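PDB 5GPO: sensor protein CzcS from Pseudomonas aeruginosa, which senses zinc through its periplasmic sensor domain as a two-component histidine kinase, driving metal detoxification and antibiotic resistance. Local coordinates for the zinc ion site and the interface of chains A and B. Coordinates in Å, arbitrary orientation; residue numbers count along the deposited sequence, not the author numbering. Chains: chain A/B, Sensor protein CzcS.

Contact 1 and contact 2 both join chain A to chain B, and the centres of their C-alpha atoms lie about 16 Å apart. They share helix 34-47 of chain A: it carries the zinc ligand A:His39, facing B:His39 and B:Asp43 on the partner's copy, in contact 1, while A:Gln37 borders contact 2. In contact 2 the end of helix 7-27 and the following loop of chain A receive the end of strand 104-113 and the turn after it in chain B. Two-fold symmetry repeats contact 2, so metal bridging and reciprocal docking could both support the same dimer, in which zinc could adjust helix placement.

Contact 1: the zinc ion site. Residues chain A 35, 39, 42; chain B 39, 43. With ZN (zinc ion), chain C.
A zinc site shared between two subunits, built on paired copies of helix 34-47, illustrates how a metal can tie the halves of a sensor dimer together. The NE2 atoms of both imidazoles bind the ion, B:His39 NE2 at 1.9 Å and A:His39 NE2 at 2.1 Å from ZN, and the carboxylate oxygen B:Asp43 OD2 binds ZN at 2.1 Å. The angle between the histidine bonds is 106°; water or weaker ligands may have escaped modelling. The two histidine side chains cross at about a right angle, with different first torsions: CG of A:His39 lies anti to the carbonyl carbon (chi1 -85°), whereas CG of B:His39 lies anti to the backbone N (chi1 -176°). The A:His39 ring is fixed in rotation from behind, its ND1 donating in the ring plane to the backbone carbonyl A:Ala35 O one helical turn earlier at 2.8 Å. That bond may make NE2 a somewhat better donor to the metal. The other carboxylate oxygen, B:Asp43 OD1, stays 3.0 Å from ZN, at most a loose contact. It accepts a bent hydrogen bond from the side-chain amide A:Gln42 NE2 at 2.8 Å, which arrives from above the carboxylate plane. The extended A:Gln42 thus steadies the aspartate across the dimer. Helix 34-47 follows helix 7-27 and a loop and precedes strand 51-57; the site lies where its two copies face each other.

Contact 2: the interface of chains A and B. Residues chain A 24-28, 30, 37; chain B 113-116.
This is a patch of a two-fold symmetric homodimer interface, in which a turn of one sensor domain docks on a helix end of the other; its symmetric twin lets each chain hold its partner in the same way. B:Lys115 is the central probe. Its CG is anti to the backbone N (chi1 -164°) and the chain bends at chi3 (-75°), bringing the terminal amine to backbone carbonyls at the end of helix 7-27 (A:Asp26) and just past it (A:Leu28). B:Lys115 NZ gives a short hydrogen bond to A:Leu28 O at 2.5 Å, approaching from above the carbonyl plane, and a weak one to A:Asp26 O at 2.9 Å. A lysine at this C-terminal end would suit the helix dipole, and the carboxylate of A:Asp27, not in contact, may add favourable charge.

The aliphatic stem of B:Lys115 is packed as well: its CB meets A:Leu28 CD2 at 3.7 Å as the two side chains run antiparallel alongside one another, while its CD lies against A:Leu30 CG. B:Met114, bent at chi3 (55°), puts its methyl tip CE 3.7 Å from A:Leu24 CD2 and also against A:Leu28 CD1, crossing the latter at about a right angle. Beyond the lysine, B:Asn116 CB packs on A:Leu30 CD2 at 3.6 Å. At the opposite end of the patch, extended A:Glu25 reaches the end of strand 104-113, where the backbone amide B:Arg113 N donates to its carboxylate OE2 at 3.1 Å from above the carboxylate plane.

In the fold, the 114-116 turn follows strand 104-113 of chain B and leads toward strand 119-127, while chain A contributes the last turn of helix 7-27 and the loop after it, with A:Gln37 of helix 34-47 bordering the patch.

Contact 1: the zinc ion site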
loop_
_atom_site.group_PDB
_atom_site.type_symbol
_atom_site.label_atom_id
_atom_site.label_comp_id
_atom_site.label_asym_id
_atom_site.label_seq_id
_atom_site.Cartn_x
_atom_site.Cartn_y
_atom_site.Cartn_z
ATOM N N ALA A 35 -11.344 -10.598 9.875
ATOM C CA ALA A 35 -10.621 -9.333 9.959
ATOM C C ALA A 35 -9.119 -9.564 9.914
ATOM O O ALA A 35 -8.379 -8.760 9.333
ATOM C CB ALA A 35 -11.006 -8.586 11.232
ATOM N N HIS A 39 -6.592 -8.372 6.962
ATOM C CA HIS A 39 -5.343 -7.651 7.197
ATOM C C HIS A 39 -4.157 -8.375 6.580
ATOM O O HIS A 39 -3.212 -7.733 6.100
ATOM C CB HIS A 39 -5.123 -7.451 8.689
ATOM C CG HIS A 39 -5.814 -6.247 9.236
ATOM N ND1 HIS A 39 -7.088 -6.294 9.758
ATOM C CD2 HIS A 39 -5.407 -4.961 9.348
ATOM C CE1 HIS A 39 -7.436 -5.087 10.165
ATOM N NE2 HIS A 39 -6.434 -4.261 9.926
ATOM N N GLN A 42 -4.238 -7.354 3.014
ATOM C CA GLN A 42 -3.670 -6.012 3.021
ATOM C C GLN A 42 -2.142 -6.043 3.064
ATOM O O GLN A 42 -1.476 -5.336 2.299
ATOM C CB GLN A 42 -4.238 -5.248 4.211
ATOM C CG GLN A 42 -3.739 -3.852 4.353
ATOM C CD GLN A 42 -4.553 -3.065 5.342
ATOM O OE1 GLN A 42 -5.484 -2.336 4.967
ATOM N NE2 GLN A 42 -4.233 -3.220 6.620
ATOM N N HIS B 39 -0.006 -0.659 13.983
ATOM C CA HIS B 39 -1.174 -1.057 13.207
ATOM C C HIS B 39 -1.784 0.126 12.461
ATOM O O HIS B 39 -2.214 -0.011 11.308
ATOM C CB HIS B 39 -2.201 -1.699 14.131
ATOM C CG HIS B 39 -3.394 -2.222 13.410
ATOM N ND1 HIS B 39 -3.460 -3.510 12.927
ATOM C CD2 HIS B 39 -4.556 -1.625 13.057
ATOM C CE1 HIS B 39 -4.616 -3.687 12.315
ATOM N NE2 HIS B 39 -5.302 -2.561 12.385
ATOM N N ASP B 43 -2.083 0.465 8.332
ATOM C CA ASP B 43 -3.354 0.685 7.650
ATOM C C ASP B 43 -3.292 1.929 6.776
ATOM O O ASP B 43 -3.856 1.949 5.675
ATOM C CB ASP B 43 -4.502 0.780 8.658
ATOM C CG ASP B 43 -4.982 -0.582 9.122
ATOM O OD1 ASP B 43 -4.269 -1.587 8.900
ATOM O OD2 ASP B 43 -6.078 -0.650 9.715
HETATM ZN ZN ZN C . -6.445 -2.408 10.832
#

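Contact 2: the interface of chains A and B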
loop_
_atom_site.group_PDB
_atom_site.type_symbol
_atom_site.label_atom_id
_atom_site.label_comp_id
_atom_site.label_asym_id
_atom_site.label_seq_id
_atom_site.Cartn_x
_atom_site.Cartn_y
_atom_site.Cartn_z
ATOM N N LEU A 24 -4.860 -15.615 -1.318
ATOM C CA LEU A 24 -6.234 -16.028 -1.020
ATOM C C LEU A 24 -6.384 -17.542 -1.016
ATOM O O LEU A 24 -7.064 -18.105 -0.153
ATOM C CB LEU A 24 -7.201 -15.436 -2.045
ATOM C CG LEU A 24 -7.811 -14.075 -1.752
ATOM C CD1 LEU A 24 -8.585 -13.592 -2.971
ATOM C CD2 LEU A 24 -8.694 -14.163 -0.532
ATOM N N GLU A 25 -5.785 -18.216 -1.986
ATOM C CA GLU A 25 -6.070 -19.622 -2.191
ATOM C C GLU A 25 -5.071 -20.552 -1.527
ATOM O O GLU A 25 -5.436 -21.682 -1.184
ATOM C CB GLU A 25 -6.133 -19.919 -3.692
ATOM C CG GLU A 25 -7.153 -19.043 -4.431
ATOM C CD GLU A 25 -7.357 -19.477 -5.862
ATOM O OE1 GLU A 25 -6.467 -20.170 -6.385
ATOM O OE2 GLU A 25 -8.404 -19.131 -6.462
ATOM N N ASP A 26 -3.829 -20.119 -1.332
ATOM C CA ASP A 26 -2.786 -20.999 -0.805
ATOM C C ASP A 26 -2.351 -20.667 0.610
ATOM O O ASP A 26 -2.122 -21.581 1.404
ATOM C CB ASP A 26 -1.553 -20.971 -1.714
ATOM C CG ASP A 26 -1.889 -21.290 -3.140
ATOM O OD1 ASP A 26 -2.919 -21.970 -3.359
ATOM O OD2 ASP A 26 -1.136 -20.868 -4.040
ATOM N N ASP A 27 -2.215 -19.386 0.950
ATOM C CA ASP A 27 -1.628 -18.986 2.217
ATOM C C ASP A 27 -2.659 -18.664 3.285
ATOM O O ASP A 27 -2.301 -18.598 4.469
ATOM C CB ASP A 27 -0.712 -17.780 2.002
ATOM C CG ASP A 27 0.635 -18.173 1.427
ATOM O OD1 ASP A 27 0.859 -19.383 1.171
ATOM O OD2 ASP A 27 1.460 -17.266 1.232
ATOM N N LEU A 28 -3.916 -18.464 2.885
ATOM C CA LEU A 28 -5.006 -18.131 3.787
ATOM C C LEU A 28 -5.000 -19.038 4.999
ATOM O O LEU A 28 -5.057 -20.264 4.871
ATOM C CB LEU A 28 -6.343 -18.261 3.050
ATOM C CG LEU A 28 -7.595 -17.906 3.860
ATOM C CD1 LEU A 28 -7.801 -16.388 3.821
ATOM C CD2 LEU A 28 -8.818 -18.627 3.319
ATOM N N LEU A 30 -6.837 -20.743 7.654
ATOM C CA LEU A 30 -8.207 -21.126 7.979
ATOM C C LEU A 30 -8.545 -20.860 9.442
ATOM O O LEU A 30 -9.724 -20.702 9.774
ATOM C CB LEU A 30 -8.433 -22.600 7.652
ATOM C CG LEU A 30 -8.358 -22.963 6.172
ATOM C CD1 LEU A 30 -8.633 -24.443 5.961
ATOM C CD2 LEU A 30 -9.341 -22.113 5.380
ATOM N N GLN A 37 -7.736 -12.289 8.402
ATOM C CA GLN A 37 -7.516 -12.667 7.010
ATOM C C GLN A 37 -7.484 -11.434 6.113
ATOM O O GLN A 37 -6.637 -11.326 5.222
ATOM C CB GLN A 37 -8.593 -13.660 6.544
ATOM C CG GLN A 37 -8.549 -15.011 7.274
ATOM C CD GLN A 37 -9.606 -16.012 6.809
ATOM O OE1 GLN A 37 -10.609 -15.645 6.202
ATOM N NE2 GLN A 37 -9.377 -17.287 7.103
ATOM N N ARG B 113 -11.465 -19.047 -5.787
ATOM C CA ARG B 113 -12.067 -19.777 -4.681
ATOM C C ARG B 113 -11.112 -19.705 -3.506
ATOM O O ARG B 113 -9.987 -20.213 -3.585
ATOM C CB ARG B 113 -12.369 -21.232 -5.036
ATOM C CG ARG B 113 -13.094 -21.966 -3.905
ATOM C CD ARG B 113 -13.702 -23.263 -4.401
ATOM N NE ARG B 113 -14.594 -23.038 -5.537
ATOM C CZ ARG B 113 -15.896 -22.784 -5.439
ATOM N NH1 ARG B 113 -16.481 -22.725 -4.251
ATOM N NH2 ARG B 113 -16.616 -22.591 -6.536
ATOM N N MET B 114 -11.560 -19.066 -2.432
ATOM C CA MET B 114 -10.772 -18.971 -1.221
ATOM C C MET B 114 -10.558 -20.358 -0.628
ATOM O O MET B 114 -11.302 -21.304 -0.906
ATOM C CB MET B 114 -11.458 -18.047 -0.220
ATOM C CG MET B 114 -11.587 -16.621 -0.725
ATOM S SD MET B 114 -12.170 -15.504 0.543
ATOM C CE MET B 114 -10.966 -15.800 1.845
ATOM N N LYS B 115 -9.509 -20.475 0.191
ATOM C CA LYS B 115 -9.135 -21.786 0.707
ATOM C C LYS B 115 -10.251 -22.396 1.543
ATOM O O LYS B 115 -10.432 -23.618 1.535
ATOM C CB LYS B 115 -7.844 -21.690 1.524
ATOM C CG LYS B 115 -7.194 -23.048 1.773
ATOM C CD LYS B 115 -6.173 -22.991 2.894
ATOM C CE LYS B 115 -4.889 -22.308 2.462
ATOM N NZ LYS B 115 -3.945 -22.150 3.618
ATOM N N ASN B 116 -11.025 -21.568 2.239
ATOM C CA ASN B 116 -12.131 -22.050 3.051
ATOM C C ASN B 116 -13.371 -22.397 2.230
ATOM O O ASN B 116 -14.405 -22.722 2.816
ATOM C CB ASN B 116 -12.484 -21.018 4.130
ATOM C CG ASN B 116 -12.784 -19.637 3.559
ATOM O OD1 ASN B 116 -13.208 -19.497 2.407
ATOM N ND2 ASN B 116 -12.574 -18.607 4.374
#